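Local atomic coordinates of putative glycosyl hydrolase (Bacteroides thetaiotaomicron VPI-5482, PDB entry 3K11), a protein that is of unknown function but probably acts as a glycosyl hydrolase, cleaving sugar linkages. Residues L272-C276 against I331-C335; S308-W313 against L324-T329. All blocks are in the same frame, centred on the assembly; numbering follows the deposited sequence.

Contact 1 of 2, residues L272-C276 against I331-C335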
loop_
_atom_site.group_PDB
_atom_site.type_symbol
_atom_site.label_atom_id
_atom_site.label_comp_id
_atom_site.label_asym_id
_atom_site.label_seq_id
_atom_site.Cartn_x
_atom_site.Cartn_y
_atom_site.Cartn_z
ATOM N N LEU A 272 1.303 -19.245 10.959
ATOM C CA LEU A 272 0.542 -18.807 12.154
ATOM C C LEU A 272 -0.024 -20.011 12.887
ATOM O O LEU A 272 0.022 -20.096 14.127
ATOM C CB LEU A 272 -0.575 -17.830 11.727
ATOM C CG LEU A 272 -1.135 -16.897 12.838
ATOM C CD1 LEU A 272 -0.056 -15.938 13.432
ATOM C CD2 LEU A 272 -2.349 -16.126 12.310
ATOM N N LEU A 273 -0.521 -20.967 12.097
ATOM C CA LEU A 273 -1.093 -22.215 12.631
ATOM C C LEU A 273 -0.025 -23.071 13.267
ATOM O O LEU A 273 -0.276 -23.717 14.297
ATOM C CB LEU A 273 -1.880 -22.951 11.523
ATOM C CG LEU A 273 -2.653 -24.223 11.850
ATOM C CD1 LEU A 273 -3.472 -24.140 13.081
ATOM C CD2 LEU A 273 -3.525 -24.620 10.649
ATOM N N THR A 274 1.160 -23.106 12.674
ATOM C CA THR A 274 2.289 -23.829 13.286
ATOM C C THR A 274 2.613 -23.303 14.672
ATOM O O THR A 274 2.801 -24.066 15.628
ATOM C CB THR A 274 3.550 -23.694 12.421
ATOM O OG1 THR A 274 3.277 -24.285 11.152
ATOM C CG2 THR A 274 4.728 -24.436 13.042
ATOM N N ALA A 275 2.678 -21.982 14.805
ATOM C CA ALA A 275 2.905 -21.378 16.124
ATOM C C ALA A 275 1.827 -21.808 17.113
ATOM O O ALA A 275 2.129 -22.139 18.251
ATOM C CB ALA A 275 2.973 -19.865 15.985
ATOM N N CYS A 276 0.547 -21.811 16.701
ATOM C CA CYS A 276 -0.530 -22.300 17.571
ATOM C C CYS A 276 -0.361 -23.763 17.932
ATOM O O CYS A 276 -0.498 -24.106 19.090
ATOM C CB CYS A 276 -1.904 -22.101 16.907
ATOM S SG CYS A 276 -2.396 -20.362 16.730
ATOM N N ILE A 331 -7.989 -19.791 8.188
ATOM C CA ILE A 331 -6.847 -20.108 9.040
ATOM C C ILE A 331 -6.588 -18.957 10.046
ATOM O O ILE A 331 -6.439 -19.226 11.258
ATOM C CB ILE A 331 -5.549 -20.398 8.264
ATOM C CG1 ILE A 331 -5.670 -21.653 7.367
ATOM C CG2 ILE A 331 -4.370 -20.559 9.258
ATOM C CD1 ILE A 331 -4.576 -21.720 6.224
ATOM N N TYR A 332 -6.548 -17.716 9.581
ATOM C CA TYR A 332 -6.323 -16.597 10.483
ATOM C C TYR A 332 -7.398 -16.486 11.531
ATOM O O TYR A 332 -7.114 -16.199 12.706
ATOM C CB TYR A 332 -6.211 -15.276 9.764
ATOM C CG TYR A 332 -5.098 -15.249 8.721
ATOM C CD1 TYR A 332 -3.859 -15.835 8.963
ATOM C CD2 TYR A 332 -5.263 -14.582 7.534
ATOM C CE1 TYR A 332 -2.846 -15.785 8.006
ATOM C CE2 TYR A 332 -4.243 -14.528 6.565
ATOM C CZ TYR A 332 -3.054 -15.146 6.810
ATOM O OH TYR A 332 -2.046 -15.135 5.855
ATOM N N VAL A 333 -8.637 -16.663 11.120
ATOM C CA VAL A 333 -9.759 -16.620 12.101
ATOM C C VAL A 333 -9.539 -17.680 13.194
ATOM O O VAL A 333 -9.715 -17.395 14.375
ATOM C CB VAL A 333 -11.132 -16.814 11.409
ATOM C CG1 VAL A 333 -12.284 -17.020 12.427
ATOM C CG2 VAL A 333 -11.441 -15.581 10.485
ATOM N N TYR A 334 -9.202 -18.899 12.795
ATOM C CA TYR A 334 -8.930 -19.939 13.776
ATOM C C TYR A 334 -7.812 -19.476 14.702
ATOM O O TYR A 334 -7.916 -19.598 15.921
ATOM C CB TYR A 334 -8.529 -21.293 13.169
ATOM C CG TYR A 334 -7.892 -22.156 14.242
ATOM C CD1 TYR A 334 -8.670 -22.770 15.220
ATOM C CD2 TYR A 334 -6.509 -22.304 14.336
ATOM C CE1 TYR A 334 -8.080 -23.501 16.228
ATOM C CE2 TYR A 334 -5.907 -23.026 15.385
ATOM C CZ TYR A 334 -6.713 -23.624 16.311
ATOM O OH TYR A 334 -6.173 -24.371 17.334
ATOM N N CYS A 335 -6.698 -19.050 14.119
ATOM C CA CYS A 335 -5.557 -18.717 14.952
ATOM C C CYS A 335 -5.864 -17.617 15.949
ATOM O O CYS A 335 -5.399 -17.653 17.072
ATOM C CB CYS A 335 -4.389 -18.275 14.111
ATOM S SG CYS A 335 -3.724 -19.687 13.148
#
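Two tyrosine rings of the 331-335 turn meet leucine methyls of the 272-276 turn. On the Y334 ring, CD1 of L273 comes in obliquely, 3.5 Å from CE2, and CB of C276 reaches the same ring atom more loosely. Away from the two turns, W405 and H338 also meet the Y334 ring. The Y332 ring is likewise touched obliquely, by CD2 of L272, 3.7 Å from CD1, while W313 packs against it edge-to-face. In both leucine-tyrosine pairs the side chains cross at about a right angle. The two turns belong to helices 265-281 and 326-342, neighbours in the all-helical (α/α) barrel expected of family 88 enzymes; the axes of the two turns pass 9.7 Å apart, their directions differing by 27°. C335 fills the middle of the interface. Its small side chain suits the place where the backbones come close, the CA atoms of L273 and C335 being 6.1 Å apart. With SG anti to its own carbonyl carbon (chi1 -69°), the thiol lies over the backbone of L273, 3.6 Å from N, and its sulfur is 3.9 Å from SG of C276, much too far for a disulfide. CB of C335 is pressed against CD2 of L272 at 3.5 Å, closer than usual for two carbons. F296 and H299 of helix 289-304 pack on L272 from outside the pair.

Contact 2 of 2, residues S308-W313 against L324-T329; sequences SGEGFW and LETSAT. With EDO (1,2-ethanediol), chain C.
F312 turns its side chain into the 324-329 segment, CG anti to the carbonyl carbon (chi1 -66°). Its CB rests on CB of L324 at 3.6 Å; CD1 meets OG1 of T329 at the ring edge, and CE1 approaches OG1 of T326, itself hydrogen-bonded to E372 O. An apolar ring suits a place lined by CB and CD1 of L324 and by A360. T329 OG1 accepts a straight bond from W313 N (3.0 Å, 168°) and donates to E325 O, while CG2 packs at the indole edge near CE3 of W313. A valine at T329 would probably leave W313 N without its acceptor and E325 O without the hydroxyl that bonds it. E325 is the N-cap residue, its carboxylate accepting from S327 N and A328 N, and its own N bonds W313 O at 3.0 Å. OG of S308 accepts from E310 N, an ST turn, and donates to F312 O. OE1 of E310 accepts from O2 of a 1,2-ethanediol, probably from the crystallisation liquor, at 2.7 Å, and OE2 bonds Y389 OH of the second subunit. The loop, leaving helix 289-304 for strand 313-314, antiparallel to strand 324-325, packs on the start of helix 326-342 and on A360 and V353 of helix 347-362.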
loop_
_atom_site.group_PDB
_atom_site.type_symbol
_atom_site.label_atom_id
_atom_site.label_comp_id
_atom_site.label_asym_id
_atom_site.label_seq_id
_atom_site.Cartn_x
_atom_site.Cartn_y
_atom_site.Cartn_z
ATOM N N SER A 308 -8.569 -6.873 5.022
ATOM C CA SER A 308 -9.321 -5.991 4.138
ATOM C C SER A 308 -10.600 -5.526 4.780
ATOM O O SER A 308 -11.077 -6.092 5.778
ATOM C CB SER A 308 -9.705 -6.715 2.813
ATOM O OG SER A 308 -10.829 -7.592 3.042
ATOM N N GLY A 309 -11.194 -4.504 4.177
ATOM C CA GLY A 309 -12.499 -4.024 4.550
ATOM C C GLY A 309 -13.641 -5.003 4.404
ATOM O O GLY A 309 -14.724 -4.750 4.890
ATOM N N GLU A 310 -13.401 -6.122 3.712
ATOM C CA GLU A 310 -14.372 -7.174 3.534
ATOM C C GLU A 310 -14.162 -8.292 4.544
ATOM O O GLU A 310 -14.941 -9.254 4.576
ATOM C CB GLU A 310 -14.309 -7.772 2.115
ATOM C CG GLU A 310 -14.565 -6.733 1.024
ATOM C CD GLU A 310 -15.848 -5.961 1.266
ATOM O OE1 GLU A 310 -16.899 -6.587 1.567
ATOM O OE2 GLU A 310 -15.815 -4.718 1.171
ATOM N N GLY A 311 -13.116 -8.175 5.365
ATOM C CA GLY A 311 -12.844 -9.180 6.402
ATOM C C GLY A 311 -11.883 -10.266 5.942
ATOM O O GLY A 311 -11.238 -10.900 6.742
ATOM N N PHE A 312 -11.806 -10.480 4.643
ATOM C CA PHE A 312 -10.847 -11.406 4.058
ATOM C C PHE A 312 -9.458 -10.770 4.060
ATOM O O PHE A 312 -9.307 -9.537 4.113
ATOM C CB PHE A 312 -11.200 -11.676 2.595
ATOM C CG PHE A 312 -12.491 -12.397 2.389
ATOM C CD1 PHE A 312 -12.546 -13.786 2.476
ATOM C CD2 PHE A 312 -13.659 -11.695 2.088
ATOM C CE1 PHE A 312 -13.750 -14.456 2.272
ATOM C CE2 PHE A 312 -14.852 -12.356 1.858
ATOM C CZ PHE A 312 -14.910 -13.736 2.004
ATOM N N TRP A 313 -8.460 -11.624 3.896
ATOM C CA TRP A 313 -7.116 -11.203 3.578
ATOM C C TRP A 313 -6.802 -11.479 2.098
ATOM O O TRP A 313 -7.455 -12.289 1.429
ATOM C CB TRP A 313 -6.117 -11.890 4.500
ATOM C CG TRP A 313 -6.067 -11.360 5.888
ATOM C CD1 TRP A 313 -5.132 -10.471 6.380
ATOM C CD2 TRP A 313 -6.949 -11.645 6.979
ATOM N NE1 TRP A 313 -5.384 -10.203 7.706
ATOM C CE2 TRP A 313 -6.484 -10.909 8.095
ATOM C CE3 TRP A 313 -8.092 -12.439 7.135
ATOM C CZ2 TRP A 313 -7.102 -10.960 9.331
ATOM C CZ3 TRP A 313 -8.685 -12.529 8.403
ATOM C CH2 TRP A 313 -8.193 -11.785 9.474
ATOM N N LEU A 324 -9.023 -11.542 -2.798
ATOM C CA LEU A 324 -9.347 -11.948 -1.443
ATOM C C LEU A 324 -9.503 -13.465 -1.426
ATOM O O LEU A 324 -10.318 -14.017 -2.164
ATOM C CB LEU A 324 -10.635 -11.279 -0.989
ATOM C CG LEU A 324 -10.582 -9.735 -0.929
ATOM C CD1 LEU A 324 -11.952 -9.098 -0.538
ATOM C CD2 LEU A 324 -9.438 -9.272 0.022
ATOM N N GLU A 325 -8.801 -14.124 -0.530
ATOM C CA GLU A 325 -8.735 -15.608 -0.513
ATOM C C GLU A 325 -9.265 -16.217 0.767
ATOM O O GLU A 325 -8.933 -15.800 1.882
ATOM C CB GLU A 325 -7.285 -15.999 -0.790
ATOM C CG GLU A 325 -7.086 -17.429 -1.305
ATOM C CD GLU A 325 -7.059 -18.455 -0.179
ATOM O OE1 GLU A 325 -6.407 -18.127 0.853
ATOM O OE2 GLU A 325 -7.613 -19.583 -0.338
ATOM N N THR A 326 -10.088 -17.227 0.588
ATOM C CA THR A 326 -10.887 -17.765 1.676
ATOM C C THR A 326 -10.119 -18.651 2.636
ATOM O O THR A 326 -10.318 -18.551 3.855
ATOM C CB THR A 326 -12.064 -18.552 1.085
ATOM O OG1 THR A 326 -12.862 -17.676 0.265
ATOM C CG2 THR A 326 -12.945 -19.194 2.220
ATOM N N SER A 327 -9.296 -19.577 2.113
ATOM C CA SER A 327 -8.666 -20.542 3.020
ATOM C C SER A 327 -7.732 -19.853 4.028
ATOM O O SER A 327 -7.774 -20.138 5.216
ATOM C CB SER A 327 -7.939 -21.665 2.290
ATOM O OG SER A 327 -6.857 -21.216 1.492
ATOM N N ALA A 328 -6.929 -18.916 3.571
ATOM C CA ALA A 328 -6.058 -18.181 4.466
ATOM C C ALA A 328 -6.858 -17.421 5.493
ATOM O O ALA A 328 -6.514 -17.387 6.675
ATOM C CB ALA A 328 -5.193 -17.194 3.684
ATOM N N THR A 329 -7.937 -16.795 5.042
ATOM C CA THR A 329 -8.812 -16.048 5.924
ATOM C C THR A 329 -9.328 -16.924 7.037
ATOM O O THR A 329 -9.276 -16.539 8.227
ATOM C CB THR A 329 -9.977 -15.404 5.138
ATOM O OG1 THR A 329 -9.441 -14.485 4.168
ATOM C CG2 THR A 329 -10.934 -14.667 6.077
HETATM C C1 EDO C . -18.796 -6.930 5.845
HETATM O O1 EDO C . -18.916 -8.320 5.507
HETATM C C2 EDO C . -18.050 -6.219 4.751
HETATM O O2 EDO C . -18.793 -6.164 3.501
#

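How the contacts relate
Both contacts use helix 326-342, contact 2 at its N-terminal turn and contact 1 a little further along, and in sequence 308-313 and 324-329 are nested inside the loop that contact 1 closes. Y332 and W313 join them, with CD2 of each residue 3.4 Å apart. Contact 1 lies in the core, its centre about 7 Å from the centre of the chain, and is made of apolar and sulfur contacts, with no hydrogen bond between segments 272-276 and 331-335. Contact 2, whose centre is about 15 Å from that of the chain, is still mostly buried but reaches the subunit boundary through E310; there, loop and helix start are tied by hydrogen bonds and capping.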